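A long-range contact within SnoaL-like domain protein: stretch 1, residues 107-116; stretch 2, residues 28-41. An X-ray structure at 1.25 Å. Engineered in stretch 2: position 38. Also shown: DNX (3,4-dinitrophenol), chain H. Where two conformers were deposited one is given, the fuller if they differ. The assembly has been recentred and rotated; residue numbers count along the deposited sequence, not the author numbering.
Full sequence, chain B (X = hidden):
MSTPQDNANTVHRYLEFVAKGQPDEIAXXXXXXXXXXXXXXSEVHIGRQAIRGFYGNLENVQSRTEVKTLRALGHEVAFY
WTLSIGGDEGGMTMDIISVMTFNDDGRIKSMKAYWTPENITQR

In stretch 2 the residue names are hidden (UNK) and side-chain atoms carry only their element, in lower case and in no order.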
ATOM      1  N   ARG B 107     -18.495  -1.786   1.618  0.62 15.82           N
ATOM      2  CA  ARG B 107     -17.870  -2.120   2.888  0.62 15.86           C
ATOM      3  C   ARG B 107     -16.458  -2.657   2.655  0.62 14.65           C
ATOM      4  O   ARG B 107     -16.125  -3.158   1.576  0.62 13.92           O
ATOM      5  CB  ARG B 107     -18.751  -3.073   3.698  0.62 17.16           C
ATOM      6  CG  ARG B 107     -20.024  -2.366   4.203  0.62 18.69           C
ATOM      7  CD  ARG B 107     -20.833  -3.215   5.171  0.62 19.50           C
ATOM      8  NE  ARG B 107     -21.572  -4.269   4.486  0.62 20.28           N
ATOM      9  CZ  ARG B 107     -22.333  -5.169   5.104  0.62 20.84           C
ATOM     10  NH1 ARG B 107     -22.472  -5.140   6.422  0.62 21.13           N
ATOM     11  NH2 ARG B 107     -22.962  -6.100   4.402  0.62 22.12           N
ATOM     12  N   ILE B 108     -15.612  -2.483   3.667  1.00 13.27           N
ATOM     13  CA  ILE B 108     -14.193  -2.818   3.568  1.00 12.57           C
ATOM     14  C   ILE B 108     -14.040  -4.329   3.480  1.00 12.79           C
ATOM     15  O   ILE B 108     -14.455  -5.055   4.385  1.00 13.52           O
ATOM     16  CB  ILE B 108     -13.389  -2.267   4.753  1.00 12.47           C
ATOM     17  CG1 ILE B 108     -13.584  -0.760   4.919  1.00 13.54           C
ATOM     18  CG2 ILE B 108     -11.914  -2.601   4.555  1.00 12.65           C
ATOM     19  CD1 ILE B 108     -13.117  -0.268   6.287  1.00 14.01           C
ATOM     20  N   LYS B 109     -13.452  -4.803   2.380  0.74 12.48           N
ATOM     21  CA  LYS B 109     -13.147  -6.223   2.199  0.74 13.31           C
ATOM     22  C   LYS B 109     -11.823  -6.613   2.856  0.74 12.96           C
ATOM     23  O   LYS B 109     -11.715  -7.694   3.446  0.74 13.68           O
ATOM     24  CB  LYS B 109     -13.095  -6.530   0.696  0.74 15.94           C
ATOM     25  CG  LYS B 109     -12.648  -7.948   0.317  0.74 20.19           C
ATOM     26  CD  LYS B 109     -12.518  -8.071  -1.207  0.74 23.62           C
ATOM     27  CE  LYS B 109     -12.110  -9.477  -1.635  0.74 27.23           C
ATOM     28  NZ  LYS B 109     -12.202  -9.681  -3.115  0.74 29.61           N
ATOM     29  N   SER B 110     -10.807  -5.760   2.751  1.00 12.73           N
ATOM     30  CA  SER B 110      -9.508  -6.055   3.331  1.00 12.84           C
ATOM     31  C   SER B 110      -8.839  -4.767   3.777  1.00 11.82           C
ATOM     32  O   SER B 110      -9.013  -3.710   3.167  1.00 12.17           O
ATOM     33  CB  SER B 110      -8.603  -6.805   2.345  1.00 13.08           C
ATOM     34  OG  SER B 110      -8.179  -5.995   1.271  1.00 14.53           O
ATOM     35  N   MET B 111      -8.044  -4.876   4.838  1.00 11.29           N
ATOM     36  CA  MET B 111      -7.155  -3.800   5.257  1.00 11.51           C
ATOM     37  C   MET B 111      -5.783  -4.392   5.541  1.00 10.34           C
ATOM     38  O   MET B 111      -5.668  -5.485   6.113  1.00 11.39           O
ATOM     39  CB  MET B 111      -7.687  -3.096   6.507  1.00 12.02           C
ATOM     40  CG  MET B 111      -6.844  -1.921   6.978  1.00 12.57           C
ATOM     41  SD  MET B 111      -5.481  -2.415   8.082  1.00 12.16           S
ATOM     42  CE  MET B 111      -6.266  -2.136   9.659  1.00 13.71           C
ATOM     43  N   LYS B 112      -4.751  -3.670   5.117  1.00 10.83           N
ATOM     44  CA  LYS B 112      -3.360  -3.992   5.397  1.00 10.22           C
ATOM     45  C   LYS B 112      -2.683  -2.712   5.867  1.00 10.49           C
ATOM     46  O   LYS B 112      -2.873  -1.654   5.262  1.00 11.90           O
ATOM     47  CB  LYS B 112      -2.653  -4.548   4.155  1.00 11.11           C
ATOM     48  CG  LYS B 112      -3.035  -5.968   3.833  1.00 11.76           C
ATOM     49  CD  LYS B 112      -2.257  -6.517   2.650  1.00 12.64           C
ATOM     50  CE  LYS B 112      -2.569  -7.984   2.483  1.00 14.28           C
ATOM     51  NZ  LYS B 112      -1.847  -8.581   1.330  1.00 15.48           N
ATOM     52  N   ALA B 113      -1.906  -2.806   6.941  1.00 10.37           N
ATOM     53  CA  ALA B 113      -1.192  -1.663   7.506  1.00 10.85           C
ATOM     54  C   ALA B 113       0.305  -1.954   7.557  1.00 11.26           C
ATOM     55  O   ALA B 113       0.731  -2.999   8.059  1.00 11.59           O
ATOM     56  CB  ALA B 113      -1.728  -1.313   8.904  1.00 12.76           C
ATOM     57  N   TYR B 114       1.094  -1.024   7.030  1.00 10.80           N
ATOM     58  CA  TYR B 114       2.540  -1.183   6.904  1.00 11.20           C
ATOM     59  C   TYR B 114       3.233  -0.147   7.782  1.00 11.05           C
ATOM     60  O   TYR B 114       3.274   1.041   7.435  1.00 11.98           O
ATOM     61  CB  TYR B 114       2.976  -1.021   5.448  1.00 12.02           C
ATOM     62  CG  TYR B 114       2.326  -1.952   4.435  1.00 11.91           C
ATOM     63  CD1 TYR B 114       1.064  -1.681   3.937  1.00 11.98           C
ATOM     64  CD2 TYR B 114       2.978  -3.072   3.971  1.00 12.40           C
ATOM     65  CE1 TYR B 114       0.463  -2.502   3.013  1.00 11.87           C
ATOM     66  CE2 TYR B 114       2.395  -3.900   3.016  1.00 11.83           C
ATOM     67  CZ  TYR B 114       1.128  -3.613   2.556  1.00 11.54           C
ATOM     68  OH  TYR B 114       0.480  -4.406   1.657  1.00 12.36           O
ATOM     69  N   TRP B 115       3.780  -0.607   8.907  1.00 11.22           N
ATOM     70  CA  TRP B 115       4.462   0.230   9.885  1.00 11.46           C
ATOM     71  C   TRP B 115       5.201  -0.721  10.808  1.00 12.44           C
ATOM     72  O   TRP B 115       4.890  -1.914  10.868  1.00 13.03           O
ATOM     73  CB  TRP B 115       3.466   1.091  10.690  1.00 11.47           C
ATOM     74  CG  TRP B 115       2.524   0.233  11.499  1.00 11.27           C
ATOM     75  CD1 TRP B 115       1.370  -0.344  11.051  1.00 12.51           C
ATOM     76  CD2 TRP B 115       2.675  -0.179  12.860  1.00 12.25           C
ATOM     77  NE1 TRP B 115       0.797  -1.092  12.046  1.00 12.66           N
ATOM     78  CE2 TRP B 115       1.580  -1.003  13.166  1.00 12.34           C
ATOM     79  CE3 TRP B 115       3.636   0.062  13.850  1.00 13.51           C
ATOM     80  CZ2 TRP B 115       1.409  -1.579  14.421  1.00 14.33           C
ATOM     81  CZ3 TRP B 115       3.463  -0.505  15.085  1.00 14.27           C
ATOM     82  CH2 TRP B 115       2.351  -1.321  15.361  1.00 15.24           C
ATOM     83  N   THR B 116       6.182  -0.175  11.522  1.00 13.64           N
ATOM     84  CA  THR B 116       6.863  -0.853  12.627  1.00 13.41           C
ATOM     85  C   THR B 116       7.155   0.194  13.695  1.00 13.82           C
ATOM     86  O   THR B 116       6.911   1.389  13.473  1.00 13.33           O
ATOM     87  CB  THR B 116       8.207  -1.464  12.220  1.00 17.08           C
ATOM     88  OG1 THR B 116       9.190  -0.431  12.185  1.00 19.87           O
ATOM     89  CG2 THR B 116       8.161  -2.173  10.874  1.00 17.76           C
ATOM     90  N   UNK B  28     -18.397  -1.979  11.938  1.00 18.98           N
ATOM     91  CA  UNK B  28     -19.531  -1.908  11.032  1.00 19.98           C
ATOM     92  C   UNK B  28     -19.130  -1.483   9.627  1.00 19.55           C
ATOM     93  O   UNK B  28     -19.898  -1.701   8.684  1.00 21.58           O
ATOM     94  c   UNK B  28     -20.572  -0.937  11.598  1.00 21.02           C
ATOM     95  N   UNK B  29     -17.958  -0.870   9.463  1.00 17.18           N
ATOM     96  CA  UNK B  29     -17.487  -0.518   8.129  1.00 15.86           C
ATOM     97  C   UNK B  29     -16.985  -1.726   7.355  1.00 16.12           C
ATOM     98  O   UNK B  29     -16.896  -1.667   6.122  1.00 16.10           O
ATOM     99  c   UNK B  29     -16.720   1.850   8.833  1.00 17.43           C
ATOM    100  c   UNK B  29     -16.353   0.507   8.212  1.00 15.89           C
ATOM    101  c   UNK B  29     -15.500   2.735   8.844  1.00 18.84           C
ATOM    102  c   UNK B  29     -17.852   2.519   8.061  1.00 19.01           C
ATOM    103  N   UNK B  30     -16.625  -2.798   8.048  1.00 14.49           N
ATOM    104  CA  UNK B  30     -16.042  -3.966   7.414  1.00 15.04           C
ATOM    105  C   UNK B  30     -17.123  -4.939   6.970  1.00 16.12           C
ATOM    106  O   UNK B  30     -18.191  -5.038   7.579  1.00 17.48           O
ATOM    107  c   UNK B  30     -12.231  -2.536   9.716  1.00 13.41           C
ATOM    108  c   UNK B  30     -13.747  -4.015   8.541  1.00 13.01           C
ATOM    109  c   UNK B  30     -11.214  -2.897   8.845  1.00 13.07           C
ATOM    110  c   UNK B  30     -13.503  -3.092   9.551  1.00 14.38           C
ATOM    111  c   UNK B  30     -11.449  -3.815   7.848  1.00 13.28           C
ATOM    112  o   UNK B  30      -9.938  -2.389   8.947  1.00 13.10           O
ATOM    113  c   UNK B  30     -15.105  -4.675   8.381  1.00 14.60           C
ATOM    114  c   UNK B  30     -12.706  -4.358   7.697  1.00 12.74           C
ATOM    115  N   UNK B  31     -16.823  -5.655   5.887  1.00 15.67           N
ATOM    116  CA  UNK B  31     -17.662  -6.734   5.391  1.00 16.00           C
ATOM    117  C   UNK B  31     -17.682  -7.904   6.373  1.00 16.01           C
ATOM    118  O   UNK B  31     -16.786  -8.068   7.206  1.00 16.55           O
ATOM    119  c   UNK B  31     -17.128  -7.209   4.040  1.00 16.89           C
ATOM    120  N   UNK B  32     -18.713  -8.742   6.249  1.00 16.75           N
ATOM    121  CA  UNK B  32     -18.862  -9.878   7.158  1.00 18.34           C
ATOM    122  C   UNK B  32     -17.646 -10.799   7.120  1.00 19.59           C
ATOM    123  O   UNK B  32     -17.262 -11.366   8.152  1.00 20.96           O
ATOM    124  o   UNK B  32     -22.456 -10.481   6.578  1.00 26.92           O
ATOM    125  o   UNK B  32     -21.460  -8.908   7.724  1.00 25.02           O
ATOM    126  c   UNK B  32     -21.429  -9.966   7.060  1.00 23.61           C
ATOM    127  c   UNK B  32     -20.107 -10.698   6.798  1.00 20.07           C
ATOM    128  N   UNK B  33     -17.046 -10.981   5.940  1.00 19.43           N
ATOM    129  CA  UNK B  33     -15.900 -11.870   5.736  1.00 19.71           C
ATOM    130  C   UNK B  33     -14.611 -11.098   5.448  1.00 17.56           C
ATOM    131  O   UNK B  33     -13.699 -11.601   4.775  1.00 18.09           O
ATOM    132  o   UNK B  33     -16.657 -10.927   3.218  1.00 28.65           O
ATOM    133  o   UNK B  33     -16.449 -12.880   2.244  1.00 32.74           O
ATOM    134  c   UNK B  33     -16.452 -12.161   3.267  1.00 28.63           C
ATOM    135  c   UNK B  33     -16.191 -12.849   4.601  1.00 24.89           C
ATOM    136  N   UNK B  34     -14.526  -9.880   5.961  1.00 15.51           N
ATOM    137  CA  UNK B  34     -13.372  -9.038   5.714  1.00 14.43           C
ATOM    138  C   UNK B  34     -12.141  -9.602   6.406  1.00 14.41           C
ATOM    139  O   UNK B  34     -12.230 -10.404   7.340  1.00 14.41           O
ATOM    140  c   UNK B  34     -13.637  -7.633   6.258  1.00 14.77           C
ATOM    141  N   UNK B  35     -10.982  -9.147   5.950  1.00 13.19           N
ATOM    142  CA  UNK B  35      -9.711  -9.474   6.570  1.00 13.36           C
ATOM    143  C   UNK B  35      -8.994  -8.211   7.025  1.00 12.34           C
ATOM    144  O   UNK B  35      -9.059  -7.166   6.372  1.00 12.48           O
ATOM    145  o   UNK B  35      -8.583  -9.468   4.406  1.00 13.92           O
ATOM    146  c   UNK B  35      -9.446 -11.567   5.217  1.00 14.94           C
ATOM    147  c   UNK B  35      -8.806 -10.245   5.596  1.00 13.71           C
ATOM    148  N   UNK B  36      -8.281  -8.323   8.144  1.00 12.57           N
ATOM    149  CA  UNK B  36      -7.416  -7.257   8.645  1.00 12.05           C
ATOM    150  C   UNK B  36      -6.054  -7.865   8.916  1.00 11.85           C
ATOM    151  O   UNK B  36      -5.941  -8.848   9.662  1.00 12.58           O
ATOM    152  c   UNK B  36      -6.909  -5.678  10.553  1.00 13.58           C
ATOM    153  c   UNK B  36      -7.967  -6.599   9.922  1.00 12.76           C
ATOM    154  c   UNK B  36      -9.234  -5.819   9.611  1.00 13.58           C
ATOM    155  N   UNK B  37      -5.018  -7.271   8.333  1.00 11.19           N
ATOM    156  CA  UNK B  37      -3.635  -7.678   8.561  1.00 11.89           C
ATOM    157  C   UNK B  37      -2.902  -6.442   9.068  1.00 12.06           C
ATOM    158  O   UNK B  37      -2.546  -5.554   8.284  1.00 12.78           O
ATOM    159  o   UNK B  37      -1.941  -9.855   5.276  1.00 17.37           O
ATOM    160  o   UNK B  37       0.058  -9.806   6.142  1.00 15.59           O
ATOM    161  c   UNK B  37      -3.034  -8.259   7.286  1.00 13.57           C
ATOM    162  c   UNK B  37      -1.737  -8.970   7.495  1.00 14.91           C
ATOM    163  c   UNK B  37      -1.167  -9.582   6.211  1.00 15.23           C
ATOM    164  N   UNK B  38      -2.708  -6.370  10.387  1.00 11.90           N
ATOM    165  CA  UNK B  38      -2.137  -5.190  11.031  1.00 11.27           C
ATOM    166  C   UNK B  38      -1.204  -5.638  12.151  1.00 11.72           C
ATOM    167  O   UNK B  38      -1.680  -6.031  13.226  1.00 13.06           O
ATOM    168  c   UNK B  38      -2.651  -3.072  12.264  1.00 14.61           C
ATOM    169  o   UNK B  38      -1.497  -2.743  12.037  1.00 14.85           O
ATOM    170  n   UNK B  38      -3.446  -2.391  13.080  1.00 17.59           N
ATOM    171  c   UNK B  38      -3.226  -4.290  11.609  1.00 13.27           C
ATOM    172  N   UNK B  39       0.120  -5.565  11.960  1.00 11.33           N
ATOM    173  CA  UNK B  39       0.801  -5.133  10.736  1.00 11.35           C
ATOM    174  C   UNK B  39       0.849  -6.245   9.698  1.00 11.23           C
ATOM    175  O   UNK B  39       0.689  -7.428  10.020  1.00 12.36           O
ATOM    176  c   UNK B  39       1.081  -5.910  13.025  1.00 11.45           C
ATOM    177  c   UNK B  39       2.213  -4.846  11.223  1.00 11.63           C
ATOM    178  c   UNK B  39       2.417  -5.834  12.308  1.00 12.04           C
ATOM    179  N   UNK B  40       1.135  -5.869   8.454  1.00 11.41           N
ATOM    180  CA  UNK B  40       1.458  -6.871   7.455  1.00 11.01           C
ATOM    181  C   UNK B  40       2.590  -7.741   7.978  1.00 11.60           C
ATOM    182  O   UNK B  40       3.534  -7.250   8.605  1.00 12.35           O
ATOM    183  c   UNK B  40       1.781  -6.187   6.118  1.00 11.51           C
ATOM    184  c   UNK B  40       0.491  -5.548   5.569  1.00 12.71           C
ATOM    185  c   UNK B  40       2.382  -7.177   5.123  1.00 13.25           C
ATOM    186  N   UNK B  41       2.456  -9.051   7.764  1.00 12.49           N
ATOM    187  CA  UNK B  41       3.361 -10.049   8.287  1.00 14.09           C
ATOM    188  C   UNK B  41       2.834 -10.797   9.492  1.00 14.08           C
ATOM    189  O   UNK B  41       3.387 -11.843   9.850  1.00 16.41           O
TER
HETATM  190  C1  DNX H 201      -4.778   1.149  11.869  0.52 16.50           C
HETATM  191  C2  DNX H 201      -5.369   1.197  13.123  0.52 19.35           C
HETATM  192  C3  DNX H 201      -4.575   1.060  14.238  0.52 22.36           C
HETATM  193  N3  DNX H 201      -5.252   1.091  15.535  0.52 26.43           N
HETATM  194  C4  DNX H 201      -3.203   0.888  14.122  0.52 21.50           C
HETATM  195  N4  DNX H 201      -2.333   0.726  15.286  0.52 24.55           N
HETATM  196  C5  DNX H 201      -2.617   0.853  12.871  0.52 18.92           C
HETATM  197  C6  DNX H 201      -3.406   0.979  11.742  0.52 17.17           C
HETATM  198  O1  DNX H 201      -5.565   1.273  10.766  0.52 14.05           O
HETATM  199  O31 DNX H 201      -5.693   0.045  15.981  0.52 27.39           O
HETATM  200  O32 DNX H 201      -5.372   2.168  16.101  0.52 28.64           O
HETATM  201  O41 DNX H 201      -1.396  -0.050  15.201  0.52 25.82           O
HETATM  202  O42 DNX H 201      -2.575   1.385  16.286  0.52 25.25           O
HETATM  203  O   HOH W   1     -22.022  -3.339   8.647  1.00 25.11           O
HETATM  204  O   HOH W   2     -23.766  -7.504   7.583  1.00 25.47           O
HETATM  205  O   HOH W   3     -12.575 -10.618   2.427  0.88 23.15           O
HETATM  206  O   HOH W   4      -6.299  -8.047   4.857  1.00 14.95           O
HETATM  207  O   HOH W   5      -9.907 -10.304   2.005  0.52 20.93           O

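Position 28 carries a single side-chain carbon, directed away from stretch 1. It is Ala 28, a small residue that needs no partner at this exposed site.

Position 29 has four carbons forked at the second, the first 3.8 Å from Ile 108 CD1. This is Leu 29, apolar as that neighbour requires; its backbone O accepts from Ile 108 N at 2.9 Å.

At position 30 one carbon leads to a six-carbon ring bearing one oxygen. Ile 108 CD1 sits 4.0 Å from the ring centroid, almost on its normal, a CH-pi contact, while Met 111 CB meets the ring edge, 3.4 Å from the oxygen. The residue is Tyr 30, whose broad flat side chain can serve both neighbours.

Position 31 shows one carbon, 4.5 Å from Arg 107 CB, and is Ala 31. The small side chain fits this buried place, and Ala 31 N donates to Ile 108 O at 2.9 Å.

Position 32 has two carbons, the second carrying two oxygens, one of them 4.1 Å from Arg 107 NH1. It is Asp 32, favourable in charge but beyond a salt bridge; water 2 links OD1 to the same NH1.

Position 33 has the same atoms, but they make no direct contact with stretch 1. It is Asp 33, polar as suits an exposed turn, here type I from Ala 31 to position 34; water 3 donates to Asp 33 O and Lys 109 O.

Position 34, with one carbon 3.3 Å from Ile 108 O, is Ala 34, compact enough to lie close against the strand.

Position 35 has a carbon carrying one oxygen and one carbon, the oxygen 3.4 Å from Ser 110 CB. It is Thr 35, beta-branched as strands favour, with a hydroxyl that meets waters 4 and 5.

Position 36 has three carbons forked at the first, one of them 3.7 Å from Met 111 CE; this is Val 36, suited to the apolar face.

Position 37 has three carbons, the last with two oxygens, one 4.1 Å from Lys 112 NZ. This is Glu 37, its charge complementing the lysine, though beyond a salt bridge.

Position 38 has two carbons, the second bearing one oxygen and one nitrogen; the oxygen accepts from Trp 115 NE1 at 2.8 Å. This is the engineered Asn 38, whose ND2 lies 3.4 Å from DNX C5.

At position 39 three carbons close onto the backbone N, with CB 4.1 Å from Trp 115 NE1: Pro 39, whose ring accommodates the cis peptide before it.

Position 40 has three carbons forked at the first, one 3.7 Å from the Tyr 114 ring centroid, over its face. Val 40 is branched and apolar, filling that space.

Position 41 lacks a side chain; at its positive phi, a CB would jam against the preceding carbonyl, hence Gly 41. Its N donates to Glu 37 OE2, bracing the turn.

The contact works as parallel strand pairing, with backbone hydrogen bonds alternating between stretches. Ile 108, Met 111, Tyr 30 and Val 36 pack on one face; Ser 110, Lys 112, Thr 35 and Glu 37 line the other.

Stretch 2 28-41: ALYADDATVENPVG
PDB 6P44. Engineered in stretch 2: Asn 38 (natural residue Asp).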